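Local atomic coordinates of aminopeptidase N (Francisella tularensis subsp. tularensis, PDB entry 5DLL), a protein that probably removes N-terminal amino acids from peptides as a zinc-dependent M1-family aminopeptidase, helping to break down intracellular peptides. Residues N745-S750 and K764-H769. Numbering follows the deposited sequence.
Sequences NKWLLS and KGLVNH
W747 and L748 of helix 741-752 meet L766 of helix 759-767 and H769 just after it. L766 holds the middle of the contact. Its CD2 lies 4.0 Å from CH2 of W747 and 4.1 Å from CD2 of L748, so one methyl serves both neighbours. The side chains of L748 and L766 run past each other in opposite directions. With chi1 at -179°, CG of W747 lies opposite the backbone N, and the six-membered ring extends toward helix 759-767. The five-membered ring stays nearer its own helix, and its NE1 donates to I730 O on helix 723-736. This bond satisfies the buried indole N-H and helps hold the ring in its orientation.

W747, L748 and L766 form the tight, buried part of the contact. H769 closes it at the more open edge, in the turn that follows the helix, where its N bonds back to L766 O. CE1 of H769 comes to 3.8 Å from CH2 of W747. The two side chains cross at about a right angle, with ring planes inclined at 47°. Beyond them the surface opens: K764, G765 and N768 are exposed, and V767 points away. On the far side of helix 741-752, S750 OG bonds to K746 O at 2.9 Å, and S750 N reaches the same oxygen from the other face of its plane.

The contact joins two successive helices in the C-terminal helical domain, away from the zinc and sodium sites. F733 and Y734 of helix 723-736 meet the W747 ring, and Y734 also packs edge-to-face with H769. L766 touches L783, and N745 touches S782, both on helix 777-788. K746 makes a salt bridge to D299 of helix 297-312, tying this helical layer to the peptidase domain.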
ATOM      1  N   ASN A 745      13.568  17.113  -3.843  1.00 54.02           N
ATOM      2  CA  ASN A 745      12.127  16.899  -3.982  1.00 56.25           C
ATOM      3  C   ASN A 745      11.369  17.340  -2.730  1.00 62.25           C
ATOM      4  O   ASN A 745      10.342  18.013  -2.819  1.00 65.08           O
ATOM      5  CB  ASN A 745      11.827  15.426  -4.290  1.00 57.92           C
ATOM      6  CG  ASN A 745      12.255  15.020  -5.690  1.00 58.10           C
ATOM      7  OD1 ASN A 745      12.810  15.823  -6.445  1.00 51.52           O
ATOM      8  ND2 ASN A 745      11.996  13.764  -6.045  1.00 58.92           N
ATOM      9  N   LYS A 746      11.899  16.972  -1.566  1.00 60.20           N
ATOM     10  CA  LYS A 746      11.316  17.374  -0.288  1.00 53.54           C
ATOM     11  C   LYS A 746      11.417  18.889  -0.090  1.00 49.59           C
ATOM     12  O   LYS A 746      10.541  19.505   0.518  1.00 45.79           O
ATOM     13  CB  LYS A 746      12.001  16.635   0.864  1.00 64.04           C
ATOM     14  CG  LYS A 746      11.867  15.119   0.782  1.00 80.61           C
ATOM     15  CD  LYS A 746      12.318  14.429   2.059  1.00 86.43           C
ATOM     16  CE  LYS A 746      12.033  12.936   2.002  1.00 84.15           C
ATOM     17  NZ  LYS A 746      11.989  12.323   3.357  1.00 90.82           N
ATOM     18  N   TRP A 747      12.491  19.480  -0.607  1.00 43.75           N
ATOM     19  CA  TRP A 747      12.665  20.931  -0.602  1.00 41.87           C
ATOM     20  C   TRP A 747      11.552  21.623  -1.397  1.00 43.10           C
ATOM     21  O   TRP A 747      11.008  22.646  -0.966  1.00 40.32           O
ATOM     22  CB  TRP A 747      14.042  21.278  -1.165  1.00 38.60           C
ATOM     23  CG  TRP A 747      14.372  22.732  -1.189  1.00 41.96           C
ATOM     24  CD1 TRP A 747      14.611  23.545  -0.115  1.00 43.89           C
ATOM     25  CD2 TRP A 747      14.539  23.543  -2.353  1.00 47.02           C
ATOM     26  NE1 TRP A 747      14.901  24.820  -0.541  1.00 43.99           N
ATOM     27  CE2 TRP A 747      14.867  24.846  -1.911  1.00 49.47           C
ATOM     28  CE3 TRP A 747      14.436  23.300  -3.730  1.00 45.21           C
ATOM     29  CZ2 TRP A 747      15.091  25.901  -2.799  1.00 48.57           C
ATOM     30  CZ3 TRP A 747      14.662  24.346  -4.608  1.00 43.41           C
ATOM     31  CH2 TRP A 747      14.984  25.633  -4.138  1.00 45.76           C
ATOM     32  N   LEU A 748      11.211  21.052  -2.550  1.00 44.88           N
ATOM     33  CA  LEU A 748      10.119  21.561  -3.380  1.00 45.50           C
ATOM     34  C   LEU A 748       8.775  21.379  -2.681  1.00 48.99           C
ATOM     35  O   LEU A 748       7.990  22.323  -2.569  1.00 51.67           O
ATOM     36  CB  LEU A 748      10.086  20.841  -4.732  1.00 45.79           C
ATOM     37  CG  LEU A 748      11.292  21.030  -5.657  1.00 45.67           C
ATOM     38  CD1 LEU A 748      11.295  19.975  -6.752  1.00 46.23           C
ATOM     39  CD2 LEU A 748      11.305  22.431  -6.256  1.00 45.19           C
ATOM     40  N   LEU A 749       8.525  20.159  -2.212  1.00 49.16           N
ATOM     41  CA  LEU A 749       7.274  19.826  -1.531  1.00 44.63           C
ATOM     42  C   LEU A 749       7.035  20.732  -0.338  1.00 44.65           C
ATOM     43  O   LEU A 749       5.926  21.204  -0.141  1.00 46.15           O
ATOM     44  CB  LEU A 749       7.280  18.363  -1.079  1.00 46.81           C
ATOM     45  CG  LEU A 749       6.064  17.843  -0.300  1.00 48.15           C
ATOM     46  CD1 LEU A 749       4.757  18.152  -1.013  1.00 45.81           C
ATOM     47  CD2 LEU A 749       6.194  16.344  -0.072  1.00 49.43           C
ATOM     48  N   SER A 750       8.081  20.973   0.450  1.00 52.36           N
ATOM     49  CA  SER A 750       7.976  21.825   1.638  1.00 52.64           C
ATOM     50  C   SER A 750       7.567  23.243   1.272  1.00 50.73           C
ATOM     51  O   SER A 750       6.699  23.831   1.923  1.00 61.92           O
ATOM     52  CB  SER A 750       9.303  21.860   2.403  1.00 53.84           C
ATOM     53  OG  SER A 750       9.587  20.604   2.984  1.00 50.35           O
ATOM     54  N   LYS A 764       5.579  29.141  -8.740  1.00 54.29           N
ATOM     55  CA  LYS A 764       5.790  29.615 -10.113  1.00 57.40           C
ATOM     56  C   LYS A 764       7.250  29.967 -10.385  1.00 56.82           C
ATOM     57  O   LYS A 764       7.738  29.771 -11.494  1.00 70.78           O
ATOM     58  CB  LYS A 764       4.905  30.829 -10.412  1.00 54.27           C
ATOM     59  CG  LYS A 764       3.440  30.479 -10.595  1.00 48.95           C
ATOM     60  CD  LYS A 764       2.573  31.723 -10.645  1.00 48.88           C
ATOM     61  CE  LYS A 764       1.172  31.388 -11.129  1.00 51.78           C
ATOM     62  NZ  LYS A 764       0.307  32.593 -11.222  1.00 50.84           N
ATOM     63  N   GLY A 765       7.934  30.505  -9.380  1.00 62.15           N
ATOM     64  CA  GLY A 765       9.367  30.758  -9.476  1.00 61.49           C
ATOM     65  C   GLY A 765      10.158  29.463  -9.491  1.00 64.63           C
ATOM     66  O   GLY A 765      11.259  29.405 -10.046  1.00 70.19           O
ATOM     67  N   LEU A 766       9.592  28.424  -8.878  1.00 59.23           N
ATOM     68  CA  LEU A 766      10.242  27.118  -8.796  1.00 65.25           C
ATOM     69  C   LEU A 766      10.207  26.322 -10.102  1.00 65.43           C
ATOM     70  O   LEU A 766      11.124  25.545 -10.361  1.00 71.20           O
ATOM     71  CB  LEU A 766       9.648  26.279  -7.652  1.00 68.54           C
ATOM     72  CG  LEU A 766      10.089  26.672  -6.237  1.00 69.47           C
ATOM     73  CD1 LEU A 766       9.321  25.869  -5.195  1.00 64.38           C
ATOM     74  CD2 LEU A 766      11.592  26.497  -6.056  1.00 71.16           C
ATOM     75  N   VAL A 767       9.181  26.511 -10.931  1.00 66.06           N
ATOM     76  CA  VAL A 767       9.121  25.797 -12.217  1.00 64.28           C
ATOM     77  C   VAL A 767      10.281  26.206 -13.137  1.00 63.36           C
ATOM     78  O   VAL A 767      10.758  25.403 -13.939  1.00 67.65           O
ATOM     79  CB  VAL A 767       7.762  25.965 -12.952  1.00 60.66           C
ATOM     80  CG1 VAL A 767       6.596  25.615 -12.033  1.00 55.01           C
ATOM     81  CG2 VAL A 767       7.605  27.364 -13.528  1.00 67.33           C
ATOM     82  N   ASN A 768      10.744  27.447 -12.993  1.00 64.55           N
ATOM     83  CA  ASN A 768      11.858  27.974 -13.787  1.00 66.51           C
ATOM     84  C   ASN A 768      13.226  27.648 -13.171  1.00 63.30           C
ATOM     85  O   ASN A 768      14.264  27.854 -13.803  1.00 60.87           O
ATOM     86  CB  ASN A 768      11.707  29.490 -13.952  1.00 67.60           C
ATOM     87  CG  ASN A 768      10.297  29.897 -14.365  1.00 69.98           C
ATOM     88  OD1 ASN A 768       9.693  29.283 -15.247  1.00 62.25           O
ATOM     89  ND2 ASN A 768       9.763  30.930 -13.718  1.00 69.05           N
ATOM     90  N   HIS A 769      13.209  27.132 -11.943  1.00 61.78           N
ATOM     91  CA  HIS A 769      14.417  26.785 -11.191  1.00 62.43           C
ATOM     92  C   HIS A 769      15.003  25.467 -11.719  1.00 59.32           C
ATOM     93  O   HIS A 769      14.251  24.548 -12.045  1.00 56.62           O
ATOM     94  CB  HIS A 769      14.049  26.650  -9.707  1.00 63.91           C
ATOM     95  CG  HIS A 769      15.158  26.996  -8.764  1.00 72.38           C
ATOM     96  ND1 HIS A 769      15.861  26.044  -8.057  1.00 67.85           N
ATOM     97  CD2 HIS A 769      15.678  28.193  -8.401  1.00 75.60           C
ATOM     98  CE1 HIS A 769      16.769  26.637  -7.305  1.00 68.07           C
ATOM     99  NE2 HIS A 769      16.678  27.942  -7.494  1.00 73.78           N
TER